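Local structure of ornithine decarboxylase (4AIB) at residues A[268-273]-A[354-359]; A[122-127]-A[165-170]; A[45-50]-A[238-243]; A[76-81]-A[98-103]; A[284-289]-A[324-329]. The protein probably catalyses, as a homodimer, the pyridoxal 5'-phosphate-dependent decarboxylation of L-ornithine to putrescine, the entry step of polyamine synthesis. All coordinates share one frame; numbering follows the deposited sequence.

Contact 1: residues A[268-273]-A[354-359]; sequences HLVSSL and WLLFPN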
# COMPACT_ATOMS: atom_id res chain seq x y z
N HIS A 268 -11.61 -14.07 -8.16
CA HIS A 268 -10.56 -14.69 -8.96
C HIS A 268 -10.02 -13.68 -9.92
O HIS A 268 -10.76 -13.09 -10.71
CB HIS A 268 -11.10 -15.90 -9.71
CG HIS A 268 -11.76 -16.93 -8.83
ND1 HIS A 268 -11.06 -17.73 -8.00
CD2 HIS A 268 -13.10 -17.28 -8.66
CE1 HIS A 268 -11.90 -18.54 -7.34
NE2 HIS A 268 -13.15 -18.26 -7.74
N LEU A 269 -8.71 -13.44 -9.85
CA LEU A 269 -8.05 -12.47 -10.70
C LEU A 269 -7.60 -13.11 -12.01
O LEU A 269 -6.98 -14.17 -12.00
CB LEU A 269 -6.86 -11.84 -9.97
CG LEU A 269 -6.06 -10.72 -10.65
CD1 LEU A 269 -6.89 -9.46 -10.82
CD2 LEU A 269 -4.79 -10.42 -9.87
N VAL A 270 -7.93 -12.46 -13.13
CA VAL A 270 -7.51 -12.92 -14.46
C VAL A 270 -6.71 -11.81 -15.14
O VAL A 270 -7.27 -10.91 -15.77
CB VAL A 270 -8.70 -13.33 -15.35
CG1 VAL A 270 -8.21 -14.03 -16.61
CG2 VAL A 270 -9.67 -14.23 -14.60
N SER A 271 -5.39 -11.89 -15.02
CA SER A 271 -4.51 -10.82 -15.50
C SER A 271 -3.92 -11.09 -16.88
O SER A 271 -3.79 -12.24 -17.30
CB SER A 271 -3.40 -10.56 -14.47
OG SER A 271 -3.96 -10.23 -13.21
N SER A 272 -3.58 -10.02 -17.59
CA SER A 272 -3.01 -10.10 -18.93
C SER A 272 -1.51 -9.83 -18.89
O SER A 272 -0.99 -9.29 -17.91
CB SER A 272 -3.70 -9.10 -19.86
OG SER A 272 -3.52 -7.78 -19.39
N LEU A 273 -0.82 -10.19 -19.97
CA LEU A 273 0.63 -9.98 -20.07
C LEU A 273 0.98 -8.86 -21.04
O LEU A 273 0.46 -8.80 -22.16
CB LEU A 273 1.33 -11.28 -20.50
CG LEU A 273 1.27 -12.47 -19.54
CD1 LEU A 273 1.76 -13.73 -20.25
CD2 LEU A 273 2.09 -12.22 -18.28
N TRP A 354 -2.91 -15.41 -20.99
CA TRP A 354 -3.46 -14.83 -19.76
C TRP A 354 -3.18 -15.68 -18.55
O TRP A 354 -2.96 -16.89 -18.67
CB TRP A 354 -4.96 -14.60 -19.90
CG TRP A 354 -5.34 -13.42 -20.76
CD1 TRP A 354 -5.12 -13.24 -22.12
CD2 TRP A 354 -6.05 -12.20 -20.33
NE1 TRP A 354 -5.62 -12.04 -22.55
CE2 TRP A 354 -6.19 -11.37 -21.53
CE3 TRP A 354 -6.57 -11.74 -19.13
CZ2 TRP A 354 -6.81 -10.13 -21.50
CZ3 TRP A 354 -7.19 -10.49 -19.11
CH2 TRP A 354 -7.32 -9.70 -20.27
N LEU A 355 -3.20 -15.05 -17.38
CA LEU A 355 -2.97 -15.74 -16.11
C LEU A 355 -4.19 -15.65 -15.22
O LEU A 355 -4.78 -14.58 -15.07
CB LEU A 355 -1.77 -15.11 -15.39
CG LEU A 355 -0.33 -15.54 -15.69
CD1 LEU A 355 0.09 -15.21 -17.12
CD2 LEU A 355 0.61 -14.86 -14.71
N LEU A 356 -4.58 -16.77 -14.62
CA LEU A 356 -5.63 -16.78 -13.61
C LEU A 356 -5.03 -17.05 -12.23
O LEU A 356 -4.41 -18.09 -12.01
CB LEU A 356 -6.72 -17.81 -13.94
CG LEU A 356 -7.72 -18.24 -12.85
CD1 LEU A 356 -8.69 -17.12 -12.49
CD2 LEU A 356 -8.50 -19.48 -13.28
N PHE A 357 -5.22 -16.09 -11.33
CA PHE A 357 -4.82 -16.25 -9.94
C PHE A 357 -6.04 -16.70 -9.13
O PHE A 357 -6.92 -15.88 -8.83
CB PHE A 357 -4.25 -14.94 -9.38
CG PHE A 357 -2.97 -14.51 -10.02
CD1 PHE A 357 -2.98 -13.73 -11.18
CD2 PHE A 357 -1.74 -14.86 -9.47
CE1 PHE A 357 -1.79 -13.33 -11.78
CE2 PHE A 357 -0.55 -14.46 -10.06
CZ PHE A 357 -0.58 -13.69 -11.22
N PRO A 358 -6.12 -18.00 -8.80
CA PRO A 358 -7.28 -18.54 -8.11
C PRO A 358 -7.35 -18.09 -6.66
O PRO A 358 -6.33 -18.06 -5.97
CB PRO A 358 -7.07 -20.07 -8.17
CG PRO A 358 -5.96 -20.28 -9.15
CD PRO A 358 -5.12 -19.05 -9.07
N ASN A 359 -8.55 -17.73 -6.22
CA ASN A 359 -8.83 -17.29 -4.85
C ASN A 359 -8.00 -16.08 -4.41
O ASN A 359 -6.99 -16.21 -3.71
CB ASN A 359 -8.67 -18.46 -3.85
CG ASN A 359 -9.45 -19.69 -4.28
OD1 ASN A 359 -10.62 -19.61 -4.65
ND2 ASN A 359 -8.79 -20.85 -4.21
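Two neighbouring antiparallel strands meet here in the mixed sheet of the beta domain that accompanies the barrel in this decarboxylase family. Four backbone bonds join them. L269 and F357 form one hydrogen-bonded pair, S271 and L355 the next. F357 N gives the short bond, 2.7 Å to L269 O. L355 N to S271 O is the straight one, 178° at the hydrogen.

The apolar contacts divide between the two faces. L269 and F357 run side by side on one face, with L269 CD2 4.0 Å from F357 CD1. On the other, V270 CG2 lies 3.7 Å from L356 CD1, and helix 6-16 covers V270 and W354. The indole of W354 turns back over the partner strand. S272 CB sits over its six-membered ring, 3.5 Å from the centroid and 7° off the normal, a CH-pi contact.

At the start of 268-273, the imidazole of H268 has two partners. NE2 bonds to D32, while H268 ND1 accepts from N359 N at 3.1 Å, the donor a little out of the ring plane.

Contact 2: residues A[122-127]-A[165-170]; sequences DSIDEV and VEIVLK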
# COMPACT_ATOMS: atom_id res chain seq x y z
N ASP A 122 -8.61 -1.02 24.59
CA ASP A 122 -7.43 -1.64 25.22
C ASP A 122 -6.54 -0.63 25.97
O ASP A 122 -5.34 -0.86 26.15
CB ASP A 122 -6.63 -2.48 24.21
CG ASP A 122 -5.98 -1.64 23.11
OD1 ASP A 122 -6.43 -0.51 22.84
OD2 ASP A 122 -5.01 -2.13 22.49
N SER A 123 -7.14 0.48 26.41
CA SER A 123 -6.43 1.52 27.14
C SER A 123 -7.35 2.28 28.10
O SER A 123 -8.56 2.34 27.89
CB SER A 123 -5.77 2.51 26.18
OG SER A 123 -6.75 3.28 25.50
N ILE A 124 -6.76 2.87 29.14
CA ILE A 124 -7.50 3.68 30.11
C ILE A 124 -8.01 4.99 29.49
O ILE A 124 -9.05 5.51 29.89
CB ILE A 124 -6.66 3.95 31.39
CG1 ILE A 124 -7.51 4.61 32.49
CG2 ILE A 124 -5.42 4.79 31.08
CD1 ILE A 124 -6.92 4.53 33.88
N ASP A 125 -7.28 5.49 28.49
CA ASP A 125 -7.65 6.73 27.82
C ASP A 125 -8.90 6.59 26.95
O ASP A 125 -9.74 7.49 26.92
CB ASP A 125 -6.48 7.25 26.96
CG ASP A 125 -6.78 8.58 26.30
OD1 ASP A 125 -7.06 9.56 27.01
OD2 ASP A 125 -6.76 8.63 25.05
N GLU A 126 -9.02 5.45 26.26
CA GLU A 126 -10.16 5.19 25.38
C GLU A 126 -11.46 4.98 26.16
O GLU A 126 -12.54 5.28 25.66
CB GLU A 126 -9.88 3.99 24.47
CG GLU A 126 -10.69 3.96 23.18
CD GLU A 126 -10.16 4.90 22.11
OE1 GLU A 126 -9.00 5.35 22.22
OE2 GLU A 126 -10.90 5.18 21.15
N VAL A 127 -11.33 4.44 27.38
CA VAL A 127 -12.46 4.33 28.30
C VAL A 127 -13.00 5.72 28.62
O VAL A 127 -14.21 5.96 28.59
CB VAL A 127 -12.07 3.59 29.61
CG1 VAL A 127 -13.22 3.57 30.59
CG2 VAL A 127 -11.61 2.18 29.31
N VAL A 165 -5.52 -5.36 32.86
CA VAL A 165 -6.93 -5.74 32.73
C VAL A 165 -7.79 -5.23 33.89
O VAL A 165 -8.92 -4.77 33.68
CB VAL A 165 -7.09 -7.28 32.59
CG1 VAL A 165 -8.55 -7.67 32.40
CG2 VAL A 165 -6.25 -7.80 31.43
N GLU A 166 -7.25 -5.30 35.11
CA GLU A 166 -7.95 -4.83 36.30
C GLU A 166 -8.04 -3.31 36.36
O GLU A 166 -9.07 -2.77 36.79
CB GLU A 166 -7.27 -5.36 37.57
CG GLU A 166 -7.67 -6.77 37.95
CD GLU A 166 -6.87 -7.31 39.12
OE1 GLU A 166 -5.65 -7.51 38.98
OE2 GLU A 166 -7.48 -7.56 40.19
N ILE A 167 -6.98 -2.63 35.93
CA ILE A 167 -6.93 -1.16 35.91
C ILE A 167 -7.97 -0.59 34.94
O ILE A 167 -8.61 0.42 35.24
CB ILE A 167 -5.51 -0.64 35.57
CG1 ILE A 167 -4.47 -1.11 36.62
CG2 ILE A 167 -5.48 0.88 35.41
CD1 ILE A 167 -4.69 -0.59 38.03
N VAL A 168 -8.13 -1.25 33.80
CA VAL A 168 -9.11 -0.84 32.79
C VAL A 168 -10.53 -1.13 33.27
O VAL A 168 -11.40 -0.26 33.20
CB VAL A 168 -8.82 -1.49 31.42
CG1 VAL A 168 -9.92 -1.17 30.41
CG2 VAL A 168 -7.48 -1.02 30.88
N LEU A 169 -10.76 -2.35 33.78
CA LEU A 169 -12.07 -2.74 34.32
C LEU A 169 -12.52 -1.83 35.46
O LEU A 169 -13.72 -1.56 35.60
CB LEU A 169 -12.06 -4.20 34.78
CG LEU A 169 -12.27 -5.30 33.74
CD1 LEU A 169 -12.01 -6.67 34.36
CD2 LEU A 169 -13.67 -5.26 33.13
N LYS A 170 -11.57 -1.38 36.28
CA LYS A 170 -11.85 -0.42 37.34
C LYS A 170 -12.32 0.91 36.76
O LYS A 170 -13.27 1.51 37.26
CB LYS A 170 -10.61 -0.21 38.22
CG LYS A 170 -10.80 0.76 39.38
CD LYS A 170 -9.53 0.91 40.21
CE LYS A 170 -9.60 2.11 41.13
NZ LYS A 170 -10.62 1.97 42.21
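Two consecutive helices of the pyridoxal-binding TIM barrel, 124-133 and 164-174, pack against each other near the start of the first. V168 is the centre of the tight part. Its CG1 is anti to the backbone N (chi1 175°) and meets V127 CG2 at 3.9 Å, the two side chains crossing obliquely. The other branch, CG2, faces backbone: it lies 4.3 Å from I124 N and is just as near S123 C. V168 also rests on I141 of strand 138-143, so this side is buried against the barrel.

The outer side is looser. I124 CD1 touches I167 CG2 at 4.2 Å. Beyond that methyl, I167 turns out into solvent.

The polar side chains of S123, D122 and E126 bond within their own segment or outside the contact. S123 is the N-cap of helix 124-133, its OG accepting from E126 N at 3.2 Å. D122 OD2 accepts from G159 N and makes a salt bridge to R277 of the second subunit. E126 OE1 pairs with K129. Between the two segments themselves the chemistry is purely apolar, so the helices are held here by methyl packing and shape, without directional bonds.

Contact 3: residues A[45-50]-A[238-243]; sequences KNMPTV and TIEKTI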
# COMPACT_ATOMS: atom_id res chain seq x y z
N LYS A 45 -21.90 -24.70 9.84
CA LYS A 45 -22.00 -26.13 10.12
C LYS A 45 -21.01 -26.56 11.20
O LYS A 45 -21.36 -27.35 12.09
CB LYS A 45 -21.76 -26.93 8.83
CG LYS A 45 -21.98 -28.43 8.96
CD LYS A 45 -21.68 -29.14 7.64
CE LYS A 45 -21.66 -30.65 7.81
NZ LYS A 45 -20.49 -31.12 8.60
N ASN A 46 -19.79 -26.04 11.13
CA ASN A 46 -18.73 -26.42 12.06
C ASN A 46 -18.68 -25.59 13.34
O ASN A 46 -18.30 -26.09 14.40
CB ASN A 46 -17.38 -26.44 11.36
CG ASN A 46 -17.15 -27.73 10.59
OD1 ASN A 46 -16.97 -28.80 11.18
ND2 ASN A 46 -17.14 -27.64 9.26
N MET A 47 -19.06 -24.31 13.24
CA MET A 47 -19.16 -23.43 14.40
C MET A 47 -20.58 -22.85 14.53
O MET A 47 -20.83 -21.72 14.10
CB MET A 47 -18.12 -22.30 14.32
CG MET A 47 -16.68 -22.76 14.45
SD MET A 47 -15.47 -21.44 14.28
CE MET A 47 -15.48 -20.75 15.94
N PRO A 48 -21.51 -23.63 15.12
CA PRO A 48 -22.90 -23.20 15.24
C PRO A 48 -23.12 -22.11 16.29
O PRO A 48 -24.00 -21.27 16.12
CB PRO A 48 -23.63 -24.49 15.66
CG PRO A 48 -22.68 -25.61 15.40
CD PRO A 48 -21.32 -25.01 15.61
N THR A 49 -22.33 -22.13 17.36
CA THR A 49 -22.51 -21.19 18.47
C THR A 49 -21.76 -19.86 18.29
O THR A 49 -21.97 -18.91 19.05
CB THR A 49 -22.14 -21.82 19.83
OG1 THR A 49 -20.79 -22.30 19.79
CG2 THR A 49 -23.09 -22.96 20.18
N VAL A 50 -20.88 -19.80 17.29
CA VAL A 50 -20.11 -18.59 17.01
C VAL A 50 -20.54 -17.96 15.69
O VAL A 50 -20.31 -18.51 14.61
CB VAL A 50 -18.58 -18.86 17.01
CG1 VAL A 50 -17.81 -17.56 16.82
CG2 VAL A 50 -18.15 -19.54 18.30
N THR A 238 -12.42 -27.87 17.92
CA THR A 238 -11.68 -27.59 19.16
C THR A 238 -12.20 -26.34 19.87
O THR A 238 -12.35 -26.34 21.09
CB THR A 238 -10.16 -27.46 18.94
OG1 THR A 238 -9.91 -26.47 17.93
CG2 THR A 238 -9.55 -28.78 18.51
N ILE A 239 -12.46 -25.29 19.10
CA ILE A 239 -13.03 -24.05 19.63
C ILE A 239 -14.43 -24.32 20.19
O ILE A 239 -14.78 -23.84 21.27
CB ILE A 239 -13.09 -22.92 18.57
CG1 ILE A 239 -11.70 -22.66 17.98
CG2 ILE A 239 -13.66 -21.64 19.17
CD1 ILE A 239 -11.72 -21.89 16.67
N GLU A 240 -15.21 -25.10 19.45
CA GLU A 240 -16.57 -25.48 19.84
C GLU A 240 -16.60 -26.30 21.14
O GLU A 240 -17.50 -26.13 21.96
CB GLU A 240 -17.24 -26.27 18.71
CG GLU A 240 -18.75 -26.41 18.82
CD GLU A 240 -19.48 -25.08 18.71
OE1 GLU A 240 -19.06 -24.23 17.90
OE2 GLU A 240 -20.48 -24.90 19.43
N LYS A 241 -15.61 -27.18 21.30
CA LYS A 241 -15.50 -28.02 22.48
C LYS A 241 -15.02 -27.23 23.69
O LYS A 241 -15.51 -27.42 24.80
CB LYS A 241 -14.57 -29.21 22.20
CG LYS A 241 -14.59 -30.31 23.25
CD LYS A 241 -13.94 -31.58 22.71
CE LYS A 241 -13.73 -32.61 23.80
NZ LYS A 241 -12.55 -32.30 24.65
N THR A 242 -14.07 -26.32 23.47
CA THR A 242 -13.52 -25.47 24.53
C THR A 242 -14.57 -24.50 25.06
O THR A 242 -14.62 -24.23 26.26
CB THR A 242 -12.26 -24.72 24.06
OG1 THR A 242 -11.37 -25.62 23.39
CG2 THR A 242 -11.52 -24.10 25.25
N ILE A 243 -15.41 -23.98 24.16
CA ILE A 243 -16.53 -23.10 24.52
C ILE A 243 -17.45 -23.75 25.56
O ILE A 243 -17.87 -23.10 26.53
CB ILE A 243 -17.34 -22.65 23.27
CG1 ILE A 243 -16.57 -21.61 22.44
CG2 ILE A 243 -18.73 -22.16 23.63
CD1 ILE A 243 -16.14 -20.36 23.19
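The helix segment 238-243 opens with T238, whose carbonyl O accepts twice from T242, from the backbone N and from OG1. I239 follows and points at the other segment. M47, just past the end of helix 33-46, bends at chi3 (83°) and brings its CE to 3.8 Å from I239 CG2.

E240 carries the polar part. Its CG is anti to the backbone N and the chain folds at chi2 (65°), which turns the carboxylate over the loop. T49 OG1 donates to E240 OE2 at 2.6 Å, on the syn lone pair. The second oxygen, E240 OE1, lies 3.3 Å from P48 CD. One turn on, I243 comes near T49, with I243 CG2 4.4 Å from T49 OG1.

N46 ND2 adds a bond to E233 of the same helix, 232-245. I239 and I243 also touch L200 of helix 194-212, and I243 touches F254. The contact thus joins the approaches to two adjacent parallel barrel strands, 50-55 and 253-256, with helix 194-212 alongside.

Contact 4: residues A[76-81]-A[98-103]; sequences DCASLN and YSQTFK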
# COMPACT_ATOMS: atom_id res chain seq x y z
N ASP A 76 -17.68 -6.28 11.01
CA ASP A 76 -16.54 -5.79 11.77
C ASP A 76 -15.93 -4.59 11.07
O ASP A 76 -15.27 -4.72 10.03
CB ASP A 76 -15.50 -6.91 11.93
CG ASP A 76 -14.46 -6.59 12.97
OD1 ASP A 76 -14.84 -6.41 14.14
OD2 ASP A 76 -13.27 -6.51 12.61
N CYS A 77 -16.16 -3.40 11.63
CA CYS A 77 -15.74 -2.16 10.98
C CYS A 77 -14.63 -1.45 11.76
O CYS A 77 -14.75 -1.23 12.97
CB CYS A 77 -16.94 -1.24 10.77
SG CYS A 77 -18.27 -1.99 9.80
N ALA A 78 -13.56 -1.11 11.05
CA ALA A 78 -12.39 -0.47 11.64
C ALA A 78 -12.49 1.06 11.61
O ALA A 78 -12.02 1.73 12.53
CB ALA A 78 -11.12 -0.93 10.95
N SER A 79 -13.08 1.59 10.55
CA SER A 79 -13.22 3.04 10.38
C SER A 79 -14.69 3.44 10.24
O SER A 79 -15.57 2.59 10.16
CB SER A 79 -12.43 3.51 9.16
OG SER A 79 -12.95 2.96 7.96
N LEU A 80 -14.94 4.75 10.21
CA LEU A 80 -16.28 5.30 10.00
C LEU A 80 -16.78 5.02 8.58
O LEU A 80 -17.98 4.80 8.37
CB LEU A 80 -16.29 6.80 10.29
CG LEU A 80 -17.58 7.62 10.09
CD1 LEU A 80 -18.69 7.17 11.03
CD2 LEU A 80 -17.29 9.10 10.27
N ASN A 81 -15.87 5.04 7.61
CA ASN A 81 -16.20 4.73 6.22
C ASN A 81 -16.72 3.31 6.05
O ASN A 81 -17.65 3.08 5.27
CB ASN A 81 -14.99 4.98 5.31
CG ASN A 81 -14.77 6.45 5.00
OD1 ASN A 81 -13.84 6.80 4.26
ND2 ASN A 81 -15.61 7.32 5.55
N TYR A 98 -17.84 -1.76 16.07
CA TYR A 98 -16.79 -0.80 15.76
C TYR A 98 -15.46 -1.24 16.38
O TYR A 98 -15.08 -0.79 17.46
CB TYR A 98 -17.20 0.60 16.23
CG TYR A 98 -16.34 1.74 15.72
CD1 TYR A 98 -15.42 1.55 14.68
CD2 TYR A 98 -16.47 3.03 16.25
CE1 TYR A 98 -14.64 2.60 14.21
CE2 TYR A 98 -15.70 4.08 15.78
CZ TYR A 98 -14.78 3.86 14.76
OH TYR A 98 -14.01 4.90 14.29
N SER A 99 -14.77 -2.14 15.67
CA SER A 99 -13.51 -2.71 16.15
C SER A 99 -12.32 -1.81 15.85
O SER A 99 -11.56 -2.03 14.90
CB SER A 99 -13.29 -4.10 15.54
OG SER A 99 -13.17 -4.04 14.13
N GLN A 100 -12.17 -0.77 16.67
CA GLN A 100 -11.03 0.12 16.59
C GLN A 100 -10.57 0.47 18.00
O GLN A 100 -11.32 1.09 18.76
CB GLN A 100 -11.37 1.37 15.78
CG GLN A 100 -10.23 2.37 15.61
CD GLN A 100 -8.98 1.74 15.01
OE1 GLN A 100 -7.90 1.78 15.60
NE2 GLN A 100 -9.12 1.16 13.82
N THR A 101 -9.36 0.06 18.33
CA THR A 101 -8.79 0.26 19.66
C THR A 101 -8.59 1.74 19.99
O THR A 101 -8.85 2.17 21.11
CB THR A 101 -7.45 -0.49 19.84
OG1 THR A 101 -6.58 -0.19 18.74
CG2 THR A 101 -7.68 -1.99 19.91
N PHE A 102 -8.16 2.51 19.00
CA PHE A 102 -7.99 3.95 19.16
C PHE A 102 -8.75 4.72 18.08
O PHE A 102 -8.33 4.81 16.93
CB PHE A 102 -6.50 4.33 19.17
CG PHE A 102 -5.75 3.77 20.35
CD1 PHE A 102 -5.91 4.32 21.62
CD2 PHE A 102 -4.88 2.70 20.19
CE1 PHE A 102 -5.22 3.81 22.71
CE2 PHE A 102 -4.18 2.19 21.28
CZ PHE A 102 -4.35 2.74 22.54
N LYS A 103 -9.89 5.27 18.49
CA LYS A 103 -10.83 5.92 17.58
C LYS A 103 -10.63 7.43 17.54
O LYS A 103 -10.41 8.05 18.58
CB LYS A 103 -12.27 5.60 17.99
CG LYS A 103 -12.61 4.11 17.99
CD LYS A 103 -13.88 3.81 18.76
CE LYS A 103 -13.64 3.73 20.26
NZ LYS A 103 -12.83 2.54 20.65
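The ring of Y98 stands edge-on to the backbone of 76-81. Its chi1 of -167° with chi2 of 13° turns the ring edge to the carbonyls. Y98 CD1 lies 3.3 Å from C77 O and Y98 CE1 3.2 Å from A78 O, both oxygens near the ring plane. Q100 reaches the A78 carbonyl too. Its chain bends at chi2, and Q100 NE2 donates to A78 O at 3.2 Å with 164° at the hydrogen, from above the carbonyl plane.

S99 is turned to D76. S99 OG lies 2.9 Å from both OD1 and OD2 of D76. Its one proton can serve only one acceptor at a time, and the bond is weak. S99 N also bonds weakly to C77 O, as part of the parallel bridge between C77 and Y98. D76 OD1 is close to E257 OE2, which may favour a proton on one of the two acids.

S79 is the N-cap of helix 80-88. The side chain of A78 is about 4 Å from that of K57, the predicted cofactor lysine, which carries no cofactor here. A78 and Q100 pack on C334 of the second subunit, the predicted proton donor. C-terminal strand ends running into such loops are typical of a TIM-barrel active site, consistent with one completed by the other subunit.

Contact 5: residues A[284-289]-A[324-329]; sequences KKQIEY and MYESII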
# COMPACT_ATOMS: atom_id res chain seq x y z
N LYS A 284 20.25 -22.89 -18.13
CA LYS A 284 18.86 -23.03 -18.55
C LYS A 284 18.07 -21.72 -18.47
O LYS A 284 18.18 -20.98 -17.49
CB LYS A 284 18.15 -24.13 -17.76
CG LYS A 284 17.33 -25.10 -18.60
CD LYS A 284 16.08 -24.46 -19.20
CE LYS A 284 15.33 -25.43 -20.10
NZ LYS A 284 14.60 -26.47 -19.33
N LYS A 285 17.28 -21.46 -19.50
CA LYS A 285 16.53 -20.21 -19.63
C LYS A 285 15.35 -20.08 -18.67
O LYS A 285 14.52 -20.98 -18.56
CB LYS A 285 16.07 -20.00 -21.09
CG LYS A 285 15.33 -21.18 -21.71
CD LYS A 285 15.49 -21.21 -23.22
CE LYS A 285 14.54 -20.25 -23.93
NZ LYS A 285 14.76 -20.24 -25.40
N GLN A 286 15.31 -18.95 -17.97
CA GLN A 286 14.14 -18.53 -17.21
C GLN A 286 13.48 -17.38 -17.96
O GLN A 286 14.16 -16.58 -18.62
CB GLN A 286 14.50 -18.13 -15.78
CG GLN A 286 15.61 -17.09 -15.64
CD GLN A 286 15.68 -16.47 -14.25
OE1 GLN A 286 15.23 -17.06 -13.27
NE2 GLN A 286 16.25 -15.27 -14.18
N ILE A 287 12.15 -17.29 -17.89
CA ILE A 287 11.41 -16.27 -18.63
C ILE A 287 10.67 -15.32 -17.70
O ILE A 287 9.80 -15.74 -16.93
CB ILE A 287 10.44 -16.89 -19.67
CG1 ILE A 287 11.11 -18.04 -20.42
CG2 ILE A 287 9.97 -15.82 -20.64
CD1 ILE A 287 10.16 -18.90 -21.23
N GLU A 288 11.02 -14.04 -17.77
CA GLU A 288 10.38 -13.00 -16.96
C GLU A 288 9.15 -12.44 -17.66
O GLU A 288 9.16 -12.18 -18.86
CB GLU A 288 11.37 -11.87 -16.66
CG GLU A 288 12.41 -12.22 -15.60
CD GLU A 288 13.57 -11.24 -15.56
OE1 GLU A 288 13.31 -10.01 -15.56
OE2 GLU A 288 14.73 -11.69 -15.53
N TYR A 289 8.08 -12.27 -16.89
CA TYR A 289 6.83 -11.74 -17.42
C TYR A 289 6.36 -10.51 -16.63
O TYR A 289 6.66 -10.37 -15.45
CB TYR A 289 5.74 -12.81 -17.41
CG TYR A 289 6.01 -13.96 -18.35
CD1 TYR A 289 5.67 -13.88 -19.70
CD2 TYR A 289 6.60 -15.14 -17.89
CE1 TYR A 289 5.92 -14.93 -20.57
CE2 TYR A 289 6.85 -16.20 -18.75
CZ TYR A 289 6.51 -16.09 -20.08
OH TYR A 289 6.75 -17.14 -20.94
N MET A 324 7.97 -26.69 -19.96
CA MET A 324 7.80 -25.82 -18.80
C MET A 324 9.10 -25.13 -18.40
O MET A 324 10.14 -25.78 -18.25
CB MET A 324 7.23 -26.61 -17.62
CG MET A 324 5.75 -26.40 -17.36
SD MET A 324 4.67 -26.93 -18.70
CE MET A 324 3.07 -26.55 -17.98
N TYR A 325 9.03 -23.81 -18.23
CA TYR A 325 10.17 -23.01 -17.82
C TYR A 325 9.89 -22.30 -16.49
O TYR A 325 8.74 -21.94 -16.22
CB TYR A 325 10.52 -21.97 -18.89
CG TYR A 325 10.83 -22.55 -20.25
CD1 TYR A 325 12.09 -23.10 -20.53
CD2 TYR A 325 9.88 -22.55 -21.27
CE1 TYR A 325 12.38 -23.63 -21.78
CE2 TYR A 325 10.16 -23.07 -22.52
CZ TYR A 325 11.41 -23.62 -22.77
OH TYR A 325 11.70 -24.14 -24.01
N GLU A 326 10.93 -22.11 -15.68
CA GLU A 326 10.81 -21.37 -14.43
C GLU A 326 10.55 -19.90 -14.73
O GLU A 326 11.44 -19.18 -15.18
CB GLU A 326 12.06 -21.54 -13.57
CG GLU A 326 11.99 -20.84 -12.22
CD GLU A 326 13.29 -20.92 -11.43
OE1 GLU A 326 14.37 -21.08 -12.04
OE2 GLU A 326 13.23 -20.81 -10.18
N SER A 327 9.32 -19.46 -14.48
CA SER A 327 8.89 -18.12 -14.84
C SER A 327 8.78 -17.19 -13.63
O SER A 327 8.25 -17.58 -12.58
CB SER A 327 7.56 -18.17 -15.59
OG SER A 327 7.66 -18.98 -16.75
N ILE A 328 9.28 -15.97 -13.79
CA ILE A 328 9.19 -14.91 -12.79
C ILE A 328 8.16 -13.89 -13.25
O ILE A 328 8.34 -13.25 -14.29
CB ILE A 328 10.55 -14.20 -12.57
CG1 ILE A 328 11.66 -15.20 -12.19
CG2 ILE A 328 10.42 -13.07 -11.55
CD1 ILE A 328 11.68 -15.64 -10.73
N ILE A 329 7.09 -13.73 -12.48
CA ILE A 329 6.02 -12.81 -12.85
C ILE A 329 6.09 -11.54 -12.01
O ILE A 329 6.12 -11.59 -10.78
CB ILE A 329 4.62 -13.46 -12.73
CG1 ILE A 329 4.63 -14.86 -13.35
CG2 ILE A 329 3.57 -12.60 -13.41
CD1 ILE A 329 3.59 -15.80 -12.79
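I328 O is the best-held atom between these two strands, gripped twice. Y289 N donates to it at 2.8 Å, almost straight (169°) and nearly along the C=O axis. E288 CA adds a CA-H...O contact at 3.4 Å. I287 O is held in a similar way, by I328 N at 3.2 Å and by S327 CA, although I328 N stands above the carbonyl plane. The bond from I287 N to E326 O is weak. This is a parallel pair in the mixed sheet of the beta domain, in register from I287-S327 to Y289-I329, with the axes 23° apart. Strands 267-281 and 341-346 flank it as antiparallel neighbours.

Y325 is the main side chain. Its CG is anti to the carbonyl carbon (chi1 -58°), and the ring reaches across to three residues. I287 CD1 lies 3.7 Å from CD2 of Y325. K285 CG approaches CE1 of Y325 at 3.8 Å, and K284 CE comes to the ring edge near the same atom. Further along, S327 OG donates to Y325 O in its own strand and meets the edge of the Y289 ring, 3.5 Å from Y289 CE2. Y289 OH bonds to M348 N.

On the other face E288 and I328 run side by side. E288 OE1 makes a salt bridge to R277 and a hydrogen bond with Y330 OH. The backbone therefore fixes the register, and aliphatic-aromatic contacts line the face of I287 and Y289. The buried E288 carboxylate is probably charged, since an arginine faces it.

From the N terminus, contact 3 opens first, at 45-50, and closes only at 238-243. Its loop holds contact 4 and then contact 2, which follow in series. These three lie in the pyridoxal-binding barrel. Contacts 2 and 4 touch: E126 OE2 forms a salt bridge with K103 NZ at 3.3 Å. Both also reach the second subunit. Contact 1 opens after the last barrel strand, 253-256, and closes at 354-359, with contact 5 nested inside. No loops cross. Contacts 1 and 5 tie together the mixed sheet of the beta domain and meet where L355 CD2 lies 3.7 Å from I329 CD1. Contacts 1 and 2 are about 47 Å apart between centres, on opposite sides of the chain's centre.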